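Local structure of oligopeptide ABC transporter OppAIV (Borrelia burgdorferi B31, 4GL8) at residues V297-L300 with K304-K307; A361-P364 with N368-L371; Q392-K395 with I399-Q402; N455-E460 with I486-P491. The protein probably binds oligopeptides outside the cytoplasmic membrane and hands them to an ABC importer. All coordinates share one frame; numbering follows the deposited sequence.

Contact 1 of 4, residues V297-L300 with K304-K307; sequences VKPL and KVRK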
loop_
_atom_site.group_PDB
_atom_site.type_symbol
_atom_site.label_atom_id
_atom_site.label_comp_id
_atom_site.label_asym_id
_atom_site.label_seq_id
_atom_site.Cartn_x
_atom_site.Cartn_y
_atom_site.Cartn_z
ATOM N N VAL A 297 0.267 24.991 -1.784
ATOM C CA VAL A 297 0.799 25.580 -3.016
ATOM C C VAL A 297 -0.316 26.258 -3.765
ATOM O O VAL A 297 -1.290 25.610 -4.124
ATOM C CB VAL A 297 1.484 24.537 -3.934
ATOM C CG1 VAL A 297 1.864 25.169 -5.260
ATOM C CG2 VAL A 297 2.718 23.981 -3.251
ATOM N N LYS A 298 -0.184 27.553 -4.007
ATOM C CA LYS A 298 -1.233 28.279 -4.701
ATOM C C LYS A 298 -1.218 28.008 -6.197
ATOM O O LYS A 298 -0.145 27.896 -6.778
ATOM C CB LYS A 298 -1.112 29.767 -4.411
ATOM C CG LYS A 298 -1.347 30.057 -2.940
ATOM C CD LYS A 298 -1.376 31.532 -2.653
ATOM C CE LYS A 298 -1.788 31.813 -1.217
ATOM N NZ LYS A 298 -3.256 31.664 -1.013
ATOM N N PRO A 299 -2.407 27.931 -6.847
ATOM C CA PRO A 299 -3.758 28.133 -6.348
ATOM C C PRO A 299 -4.504 26.826 -5.978
ATOM O O PRO A 299 -5.738 26.775 -6.057
ATOM C CB PRO A 299 -4.438 28.790 -7.546
ATOM C CG PRO A 299 -3.848 28.058 -8.717
ATOM C CD PRO A 299 -2.422 27.750 -8.314
ATOM N N LEU A 300 -3.771 25.811 -5.524
ATOM C CA LEU A 300 -4.381 24.539 -5.175
ATOM C C LEU A 300 -5.152 24.619 -3.846
ATOM O O LEU A 300 -5.940 23.730 -3.527
ATOM C CB LEU A 300 -3.341 23.414 -5.181
ATOM C CG LEU A 300 -2.557 23.247 -6.490
ATOM C CD1 LEU A 300 -1.469 22.192 -6.370
ATOM C CD2 LEU A 300 -3.516 22.856 -7.606
ATOM N N LYS A 304 -12.425 25.665 -5.979
ATOM C CA LYS A 304 -12.808 25.807 -7.378
ATOM C C LYS A 304 -11.737 25.368 -8.353
ATOM O O LYS A 304 -12.058 24.765 -9.373
ATOM C CB LYS A 304 -13.177 27.268 -7.703
ATOM C CG LYS A 304 -14.447 27.742 -7.017
ATOM C CD LYS A 304 -15.048 28.916 -7.747
ATOM C CE LYS A 304 -16.399 29.267 -7.149
ATOM N NZ LYS A 304 -16.169 30.179 -5.999
ATOM N N VAL A 305 -10.475 25.695 -8.060
ATOM C CA VAL A 305 -9.366 25.197 -8.881
ATOM C C VAL A 305 -9.299 23.660 -8.778
ATOM O O VAL A 305 -9.268 22.957 -9.783
ATOM C CB VAL A 305 -8.035 25.845 -8.484
ATOM C CG1 VAL A 305 -6.852 25.093 -9.078
ATOM C CG2 VAL A 305 -7.992 27.292 -8.954
ATOM N N ARG A 306 -9.316 23.146 -7.561
ATOM C CA ARG A 306 -9.267 21.693 -7.351
ATOM C C ARG A 306 -10.413 20.983 -8.087
ATOM O O ARG A 306 -10.215 19.951 -8.734
ATOM C CB ARG A 306 -9.281 21.357 -5.846
ATOM C CG ARG A 306 -8.098 21.929 -5.100
ATOM C CD ARG A 306 -7.866 21.307 -3.745
ATOM N NE ARG A 306 -9.026 21.426 -2.885
ATOM C CZ ARG A 306 -9.237 22.400 -2.002
ATOM N NH1 ARG A 306 -10.333 22.377 -1.266
ATOM N NH2 ARG A 306 -8.394 23.407 -1.868
ATOM N N LYS A 307 -11.594 21.564 -8.037
ATOM C CA LYS A 307 -12.781 20.985 -8.694
ATOM C C LYS A 307 -12.643 20.988 -10.234
ATOM O O LYS A 307 -12.926 19.994 -10.896
ATOM C CB LYS A 307 -13.989 21.816 -8.273
ATOM C CG LYS A 307 -15.317 21.139 -8.358
ATOM C CD LYS A 307 -16.376 21.848 -7.497
ATOM C CE LYS A 307 -17.752 21.383 -8.001
ATOM N NZ LYS A 307 -18.960 21.886 -7.274
#

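Contact 2 of 4, residues A361-P364 with N368-L371; sequences AGYP and NFPL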
loop_
_atom_site.group_PDB
_atom_site.type_symbol
_atom_site.label_atom_id
_atom_site.label_comp_id
_atom_site.label_asym_id
_atom_site.label_seq_id
_atom_site.Cartn_x
_atom_site.Cartn_y
_atom_site.Cartn_z
ATOM N N ALA A 361 -12.762 31.141 -10.493
ATOM C CA ALA A 361 -11.612 31.156 -9.599
ATOM C C ALA A 361 -10.656 32.299 -9.924
ATOM O O ALA A 361 -9.797 32.611 -9.109
ATOM C CB ALA A 361 -10.870 29.833 -9.664
ATOM N N GLY A 362 -10.789 32.909 -11.097
ATOM C CA GLY A 362 -9.941 34.049 -11.486
ATOM C C GLY A 362 -9.010 33.783 -12.665
ATOM O O GLY A 362 -8.144 34.592 -12.945
ATOM N N TYR A 363 -9.202 32.665 -13.376
ATOM C CA TYR A 363 -8.333 32.274 -14.503
ATOM C C TYR A 363 -9.154 31.979 -15.757
ATOM O O TYR A 363 -9.148 30.855 -16.264
ATOM C CB TYR A 363 -7.493 31.039 -14.118
ATOM C CG TYR A 363 -6.928 31.167 -12.744
ATOM C CD1 TYR A 363 -5.782 31.903 -12.528
ATOM C CD2 TYR A 363 -7.586 30.622 -11.646
ATOM C CE1 TYR A 363 -5.268 32.064 -11.263
ATOM C CE2 TYR A 363 -7.090 30.799 -10.358
ATOM C CZ TYR A 363 -5.920 31.528 -10.183
ATOM O OH TYR A 363 -5.373 31.740 -8.941
ATOM N N PRO A 364 -9.895 32.981 -16.248
ATOM C CA PRO A 364 -10.718 32.686 -17.414
ATOM C C PRO A 364 -9.839 32.258 -18.598
ATOM O O PRO A 364 -8.737 32.782 -18.788
ATOM C CB PRO A 364 -11.451 34.017 -17.672
ATOM C CG PRO A 364 -10.547 35.049 -17.088
ATOM C CD PRO A 364 -10.008 34.393 -15.846
ATOM N N ASN A 368 -3.392 33.770 -16.417
ATOM C CA ASN A 368 -2.699 33.900 -15.151
ATOM C C ASN A 368 -2.627 32.651 -14.285
ATOM O O ASN A 368 -2.099 32.722 -13.179
ATOM C CB ASN A 368 -3.270 35.088 -14.360
ATOM C CG ASN A 368 -3.094 36.397 -15.105
ATOM O OD1 ASN A 368 -1.972 36.756 -15.477
ATOM N ND2 ASN A 368 -4.192 37.094 -15.365
ATOM N N PHE A 369 -3.080 31.495 -14.789
ATOM C CA PHE A 369 -2.810 30.231 -14.094
ATOM C C PHE A 369 -1.299 29.947 -14.063
ATOM O O PHE A 369 -0.650 29.977 -15.098
ATOM C CB PHE A 369 -3.542 29.050 -14.715
ATOM C CG PHE A 369 -3.768 27.918 -13.727
ATOM C CD1 PHE A 369 -4.819 27.991 -12.794
ATOM C CD2 PHE A 369 -2.908 26.833 -13.678
ATOM C CE1 PHE A 369 -5.028 26.993 -11.872
ATOM C CE2 PHE A 369 -3.102 25.844 -12.730
ATOM C CZ PHE A 369 -4.174 25.916 -11.829
ATOM N N PRO A 370 -0.728 29.701 -12.869
ATOM C CA PRO A 370 0.725 29.508 -12.853
ATOM C C PRO A 370 1.171 28.167 -13.431
ATOM O O PRO A 370 0.374 27.228 -13.564
ATOM C CB PRO A 370 1.088 29.584 -11.362
ATOM C CG PRO A 370 -0.190 29.322 -10.633
ATOM C CD PRO A 370 -1.308 29.771 -11.516
ATOM N N LEU A 371 2.450 28.074 -13.739
ATOM C CA LEU A 371 3.029 26.847 -14.222
ATOM C C LEU A 371 3.302 25.898 -13.056
ATOM O O LEU A 371 4.301 26.013 -12.394
ATOM C CB LEU A 371 4.319 27.181 -14.992
ATOM C CG LEU A 371 5.052 25.994 -15.639
ATOM C CD1 LEU A 371 4.200 25.363 -16.733
ATOM C CD2 LEU A 371 6.401 26.429 -16.177
#

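Contact 3 of 4, residues Q392-K395 with I399-Q402; sequences QWKK and INVQ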
loop_
_atom_site.group_PDB
_atom_site.type_symbol
_atom_site.label_atom_id
_atom_site.label_comp_id
_atom_site.label_asym_id
_atom_site.label_seq_id
_atom_site.Cartn_x
_atom_site.Cartn_y
_atom_site.Cartn_z
ATOM N N GLN A 392 -5.252 16.698 -21.020
ATOM C CA GLN A 392 -6.620 17.022 -20.625
ATOM C C GLN A 392 -6.697 18.451 -20.077
ATOM O O GLN A 392 -7.538 19.230 -20.497
ATOM C CB GLN A 392 -7.160 16.029 -19.585
ATOM C CG GLN A 392 -7.381 14.620 -20.121
ATOM C CD GLN A 392 -8.554 14.539 -21.074
ATOM O OE1 GLN A 392 -9.694 14.723 -20.676
ATOM N NE2 GLN A 392 -8.270 14.312 -22.348
ATOM N N TRP A 393 -5.824 18.793 -19.133
ATOM C CA TRP A 393 -5.751 20.173 -18.632
ATOM C C TRP A 393 -5.443 21.244 -19.709
ATOM O O TRP A 393 -6.041 22.339 -19.718
ATOM C CB TRP A 393 -4.800 20.238 -17.460
ATOM C CG TRP A 393 -5.340 19.465 -16.285
ATOM C CD1 TRP A 393 -6.647 19.150 -16.040
ATOM C CD2 TRP A 393 -4.600 18.938 -15.198
ATOM N NE1 TRP A 393 -6.771 18.467 -14.869
ATOM C CE2 TRP A 393 -5.529 18.329 -14.315
ATOM C CE3 TRP A 393 -3.239 18.933 -14.859
ATOM C CZ2 TRP A 393 -5.145 17.703 -13.160
ATOM C CZ3 TRP A 393 -2.863 18.318 -13.694
ATOM C CH2 TRP A 393 -3.816 17.715 -12.859
ATOM N N LYS A 394 -4.567 20.922 -20.648
ATOM C CA LYS A 394 -4.294 21.863 -21.717
ATOM C C LYS A 394 -5.529 22.034 -22.606
ATOM O O LYS A 394 -6.026 23.144 -22.765
ATOM C CB LYS A 394 -3.080 21.435 -22.542
ATOM C CG LYS A 394 -2.772 22.352 -23.723
ATOM C CD LYS A 394 -2.712 23.825 -23.300
ATOM C CE LYS A 394 -2.050 24.718 -24.350
ATOM N NZ LYS A 394 -1.822 26.077 -23.777
ATOM N N LYS A 395 -6.040 20.936 -23.141
ATOM C CA LYS A 395 -7.221 20.967 -24.005
ATOM C C LYS A 395 -8.485 21.538 -23.338
ATOM O O LYS A 395 -9.160 22.353 -23.923
ATOM C CB LYS A 395 -7.514 19.557 -24.525
ATOM C CG LYS A 395 -8.657 19.486 -25.526
ATOM C CD LYS A 395 -8.591 18.241 -26.411
ATOM C CE LYS A 395 -8.701 16.926 -25.637
ATOM N NZ LYS A 395 -10.048 16.703 -25.068
ATOM N N ILE A 399 -4.694 25.284 -19.401
ATOM C CA ILE A 399 -3.561 25.469 -18.491
ATOM C C ILE A 399 -2.425 24.517 -18.838
ATOM O O ILE A 399 -2.681 23.405 -19.353
ATOM C CB ILE A 399 -3.966 25.290 -17.025
ATOM C CG1 ILE A 399 -4.268 23.847 -16.702
ATOM C CG2 ILE A 399 -5.196 26.136 -16.704
ATOM C CD1 ILE A 399 -4.902 23.694 -15.352
ATOM N N ASN A 400 -1.192 24.959 -18.527
ATOM C CA ASN A 400 0.046 24.215 -18.792
ATOM C C ASN A 400 0.723 23.706 -17.520
ATOM O O ASN A 400 0.951 24.460 -16.563
ATOM C CB ASN A 400 1.043 25.122 -19.477
ATOM C CG ASN A 400 0.492 25.729 -20.736
ATOM O OD1 ASN A 400 0.338 25.052 -21.750
ATOM N ND2 ASN A 400 0.192 27.007 -20.683
ATOM N N VAL A 401 1.074 22.434 -17.522
ATOM C CA VAL A 401 1.825 21.874 -16.427
ATOM C C VAL A 401 3.109 21.281 -16.986
ATOM O O VAL A 401 3.185 20.977 -18.173
ATOM C CB VAL A 401 1.032 20.787 -15.678
ATOM C CG1 VAL A 401 -0.185 21.392 -14.990
ATOM C CG2 VAL A 401 0.625 19.638 -16.606
ATOM N N GLN A 402 4.109 21.120 -16.127
ATOM C CA GLN A 402 5.363 20.469 -16.525
ATOM C C GLN A 402 5.489 19.147 -15.794
ATOM O O GLN A 402 5.153 19.059 -14.617
ATOM C CB GLN A 402 6.560 21.381 -16.248
ATOM C CG GLN A 402 6.816 22.321 -17.413
ATOM C CD GLN A 402 8.050 23.170 -17.257
ATOM O OE1 GLN A 402 8.656 23.246 -16.180
ATOM N NE2 GLN A 402 8.421 23.828 -18.324
#

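Contact 4 of 4, residues N455-E460 with I486-P491; sequences NSEYDE and IERDFP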
loop_
_atom_site.group_PDB
_atom_site.type_symbol
_atom_site.label_atom_id
_atom_site.label_comp_id
_atom_site.label_asym_id
_atom_site.label_seq_id
_atom_site.Cartn_x
_atom_site.Cartn_y
_atom_site.Cartn_z
ATOM N N ASN A 455 -9.904 18.824 7.388
ATOM C CA ASN A 455 -11.292 19.158 7.546
ATOM C C ASN A 455 -11.736 18.488 8.838
ATOM O O ASN A 455 -11.784 17.256 8.937
ATOM C CB ASN A 455 -12.094 18.672 6.346
ATOM C CG ASN A 455 -13.560 18.987 6.484
ATOM O OD1 ASN A 455 -14.176 18.612 7.459
ATOM N ND2 ASN A 455 -14.109 19.675 5.530
ATOM N N SER A 456 -12.002 19.303 9.842
ATOM C CA SER A 456 -12.309 18.769 11.159
ATOM C C SER A 456 -13.650 18.007 11.181
ATOM O O SER A 456 -13.779 17.035 11.905
ATOM C CB SER A 456 -12.255 19.887 12.213
ATOM O OG SER A 456 -13.346 20.743 12.039
ATOM N N GLU A 457 -14.615 18.399 10.351
ATOM C CA GLU A 457 -15.850 17.636 10.259
ATOM C C GLU A 457 -15.591 16.199 9.753
ATOM O O GLU A 457 -16.114 15.233 10.326
ATOM C CB GLU A 457 -16.904 18.316 9.379
ATOM C CG GLU A 457 -18.000 17.317 8.991
ATOM C CD GLU A 457 -19.178 17.901 8.208
ATOM O OE1 GLU A 457 -19.023 18.913 7.477
ATOM O OE2 GLU A 457 -20.277 17.320 8.334
ATOM N N TYR A 458 -14.791 16.068 8.692
ATOM C CA TYR A 458 -14.278 14.766 8.225
ATOM C C TYR A 458 -13.572 13.953 9.328
ATOM O O TYR A 458 -13.932 12.785 9.579
ATOM C CB TYR A 458 -13.331 14.964 7.035
ATOM C CG TYR A 458 -12.851 13.692 6.371
ATOM C CD1 TYR A 458 -11.651 13.097 6.746
ATOM C CD2 TYR A 458 -13.552 13.121 5.347
ATOM C CE1 TYR A 458 -11.186 11.947 6.139
ATOM C CE2 TYR A 458 -13.096 11.965 4.722
ATOM C CZ TYR A 458 -11.908 11.388 5.123
ATOM O OH TYR A 458 -11.465 10.244 4.512
ATOM N N ASP A 459 -12.572 14.557 9.971
ATOM C CA ASP A 459 -11.859 13.906 11.077
ATOM C C ASP A 459 -12.859 13.360 12.116
ATOM O O ASP A 459 -12.756 12.206 12.539
ATOM C CB ASP A 459 -10.898 14.886 11.757
ATOM C CG ASP A 459 -9.685 15.247 10.881
ATOM O OD1 ASP A 459 -9.409 14.583 9.841
ATOM O OD2 ASP A 459 -8.990 16.214 11.245
ATOM N N GLU A 460 -13.842 14.185 12.487
ATOM C CA GLU A 460 -14.822 13.816 13.498
ATOM C C GLU A 460 -15.761 12.711 13.016
ATOM O O GLU A 460 -16.161 11.884 13.800
ATOM C CB GLU A 460 -15.616 15.054 13.990
ATOM C CG GLU A 460 -14.785 15.928 14.933
ATOM C CD GLU A 460 -15.407 17.286 15.270
ATOM O OE1 GLU A 460 -16.631 17.342 15.587
ATOM O OE2 GLU A 460 -14.641 18.294 15.246
ATOM N N ILE A 486 -14.945 13.535 -1.847
ATOM C CA ILE A 486 -15.259 13.336 -3.282
ATOM C C ILE A 486 -16.247 14.302 -3.952
ATOM O O ILE A 486 -16.165 14.442 -5.164
ATOM C CB ILE A 486 -15.627 11.851 -3.640
ATOM C CG1 ILE A 486 -17.036 11.462 -3.212
ATOM C CG2 ILE A 486 -14.630 10.880 -3.015
ATOM C CD1 ILE A 486 -17.373 10.023 -3.578
ATOM N N GLU A 487 -17.172 14.931 -3.211
ATOM C CA GLU A 487 -18.139 15.920 -3.789
ATOM C C GLU A 487 -17.983 17.365 -3.323
ATOM O O GLU A 487 -18.608 18.239 -3.903
ATOM C CB GLU A 487 -19.612 15.617 -3.457
ATOM C CG GLU A 487 -20.036 14.164 -3.334
ATOM C CD GLU A 487 -21.578 14.002 -3.180
ATOM O OE1 GLU A 487 -22.011 12.926 -2.726
ATOM O OE2 GLU A 487 -22.371 14.923 -3.514
ATOM N N ARG A 488 -17.244 17.617 -2.252
ATOM C CA ARG A 488 -17.204 18.961 -1.670
ATOM C C ARG A 488 -15.812 19.563 -1.655
ATOM O O ARG A 488 -15.611 20.604 -2.235
ATOM C CB ARG A 488 -17.784 18.966 -0.245
ATOM C CG ARG A 488 -17.946 20.363 0.348
ATOM C CD ARG A 488 -18.801 20.375 1.619
ATOM N NE ARG A 488 -18.010 20.211 2.840
ATOM C CZ ARG A 488 -18.473 19.704 3.995
ATOM N NH1 ARG A 488 -17.650 19.600 5.042
ATOM N NH2 ARG A 488 -19.744 19.285 4.121
ATOM N N ASP A 489 -14.859 18.934 -0.970
ATOM C CA ASP A 489 -13.536 19.533 -0.789
ATOM C C ASP A 489 -12.541 19.221 -1.914
ATOM O O ASP A 489 -11.638 20.009 -2.123
ATOM C CB ASP A 489 -12.924 19.155 0.567
ATOM C CG ASP A 489 -13.569 19.898 1.750
ATOM O OD1 ASP A 489 -14.491 20.711 1.533
ATOM O OD2 ASP A 489 -13.144 19.646 2.906
ATOM N N PHE A 490 -12.700 18.097 -2.617
ATOM C CA PHE A 490 -11.766 17.701 -3.660
ATOM C C PHE A 490 -10.282 17.873 -3.251
ATOM O O PHE A 490 -9.523 18.552 -3.946
ATOM C CB PHE A 490 -12.035 18.494 -4.952
ATOM C CG PHE A 490 -13.376 18.210 -5.581
ATOM C CD1 PHE A 490 -13.497 17.260 -6.594
ATOM C CD2 PHE A 490 -14.513 18.864 -5.147
ATOM C CE1 PHE A 490 -14.729 16.980 -7.173
ATOM C CE2 PHE A 490 -15.747 18.589 -5.716
ATOM C CZ PHE A 490 -15.857 17.635 -6.738
ATOM N N PRO A 491 -9.865 17.274 -2.126
ATOM C CA PRO A 491 -8.439 17.327 -1.808
ATOM C C PRO A 491 -7.551 16.659 -2.845
ATOM O O PRO A 491 -6.364 16.978 -2.960
ATOM C CB PRO A 491 -8.332 16.547 -0.472
ATOM C CG PRO A 491 -9.524 15.678 -0.433
ATOM C CD PRO A 491 -10.614 16.447 -1.163
#

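Contact 1 of 4, residues V297-L300 with K304-K307
P299 is the first residue of 297-300 to meet the helix, and it does so against V305. Its carbonyl O sits 3.5 Å from V305 CB, lying among all three side-chain carbons of the valine, while its ring atom CB touches the valine's CG2 branch, P299 CB to V305 CG2 at 4.1 Å. The peptide bond before P299 is cis. L300 N returns to V297 O at 2.9 Å, which closes a tight type VI turn with K298 and P299 at its corners. This turn carries the chain from strand 287-293 towards helix 303-311. Y363, F369 and P370 also pack against the proline ring. L300 comes next, and its side chain makes a looser contact, CD2 standing 4.3 Å from V305 CG1. V305 CG1 is anti to the backbone N (chi1 166°), which presents this branch to the leucine and CG2 to the proline. The carbonyl of L300 does the polar work. R306 NH2 reaches L300 O at 3.0 Å, nearly straight at 174° at the hydrogen, and the oxygen lies in the guanidinium plane. The arginine chain folds at chi3 (-57°), wrapping round that oxygen so that R306 CD also lies 3.1 Å from L300 O. R306 NH1 binds D489 O, its strongest partner, and NE makes a weak bond to F490 O. All three nitrogens of this buried guanidinium thus point at main-chain carbonyls, whose dipoles would help to offset its charge while tying the turn to the exit of helix 471-489.

Contact 2 of 4, residues A361-P364 with N368-L371
Of the polar atoms in 368-371, F369 N comes nearest to the Y363 ring, 3.5 Å from Y363 CD1, but no hydrogen bond crosses between 361-364 and 368-371; the contact is made by two aromatic rings and a stretch of main chain. The rings form a T-shaped (edge-to-face) pair. F369 turns its edge to the tyrosine, and F369 CD1 stands 3.8 Å above the face, over the rim at Y363 CG rather than over the ring centre. Centroids are 5.2 Å apart and the planes are at 81°, so the two side chains cross almost squarely. Y363 is turned with CG beside its own backbone N (chi1 -44°), which lays the ring across the start of 368-371. The peptide carbon of N368 meets its edge, 3.7 Å from Y363 CD1, and N368 O is 3.8 Å from Y363 CE1. The backbone brings the tyrosine here by a Schellman motif: helix 351-361 ends, G362 takes a positive phi (114°), and the chain doubles round before it enters strand 372-377. This is the connection from a helix to a strand in the lobe that also holds helix 303-311. Around the pair, L358 of helix 351-361 touches both aromatics, as do P299 and V305. Within its own segment F369 is backed by the following proline, P370 CD resting 3.8 Å above one face of the phenylalanine ring, offset towards the rim. N368 adds a marginal touch, its CB 4.5 Å from Y363 CD1 at the solvent-facing side.

Contact 3 of 4, residues Q392-K395 with I399-Q402
I399 N gives a hydrogen bond back to W393 O, 3.3 Å long and fairly straight at 163°, but it comes in from above the carbonyl plane as the chain leaves helix 380-397 and heads into strand 401-406. One residue on, K394 CA makes a CA-H...O contact of 3.3 Å with I399 O. On the apolar side, W393 does the packing. Its CB packs on I399 CG1 at 3.7 Å, and I399 CD1 follows 4.0 Å from the same W393 CB. I399 achieves this by placing CG1 between its backbone N and carbonyl carbon (chi1 71°), the crowded position. Further out, the benzene part of the indole meets V401, W393 CE3 to V401 CG1 at 3.9 Å; the approach is oblique to the ring. V374 of strand 372-377 touches both W393 and V401. This is the helix-to-strand turn of the beta-alpha-beta unit 372-377, 380-397, 401-406, whose two strands run parallel. K394 and N400 lie side by side pointing the same way, and the lysine, bent at chi2 (51°), gives NZ to N400 OD1 at 3.1 Å. K394 NZ also bonds N398 OD1, so two amide oxygens share one ammonium group at the exposed side of the turn, while W393, I399 and V401 pack on the buried side, where the indole N-H is satisfied by L309 O.

Contact 4 of 4, residues N455-E460 with I486-P491
The side chains of N455 and D489 cross at about a right angle, and the asparagine is the N-cap of helix 456-466. With CG anti to the backbone N (chi1 179°) the amide reaches toward D489, and its two ends serve different partners. OD1 accepts from Y458 N at 2.9 Å, the capping bond, with the donor standing above the amide carbonyl plane. ND2 reaches across to D489 OD2 at 2.8 Å, meeting the carboxylate on its syn side, with amide and carboxylate planes turned 43° apart. D489 OD2 also bonds the hydroxyl of Y453, so two groups grip this oxygen. Two residues on from the cap, in the first turn of the helix, E457 stretches out to R488, again at about a right angle. The carboxylate and guanidinium planes are 34° apart, and the contact is one-sided: E457 OE1 lies at the edge of the guanidinium, close to its plane, while R488 NH1 approaches that oxygen from above the carboxylate plane. This salt bridge measures 2.9 Å from R488 NH1 to E457 OE1, with a weak bond from R488 NH2 to the same oxygen at 3.5 Å. E457, R488 and D489 thus form a salt-bridge network at the surface, linking the start of one helix to the last turn of helix 471-489. E457 probably gains from the positive N-terminal end of its helix dipole. The network closes with a long pairing, R488 NE to D489 OD1 at 3.8 Å.

Contacts 1 to 4 follow one another along the chain, and contact 1 lies on the same side of the chain's centre as each of the other three. The centres of contacts 1 and 2 are 10 Å apart, and those of contacts 2 and 3 are 12 Å apart; each pair touches directly. P299 and V305 of contact 1 pack on the rings of contact 2, whose F369 and L371 lean on I399, N400 and Q402 of contact 3. The centres of contacts 1 and 4 are 15 Å apart, and the two meet through R306 and K307, but contact 4 stays about 10 Å, nearest atoms, from contact 3. Together they join helices 303-311, 351-361, 380-397, 456-466 and 471-489 to parallel strands 372-377 and 401-406 within one lobe.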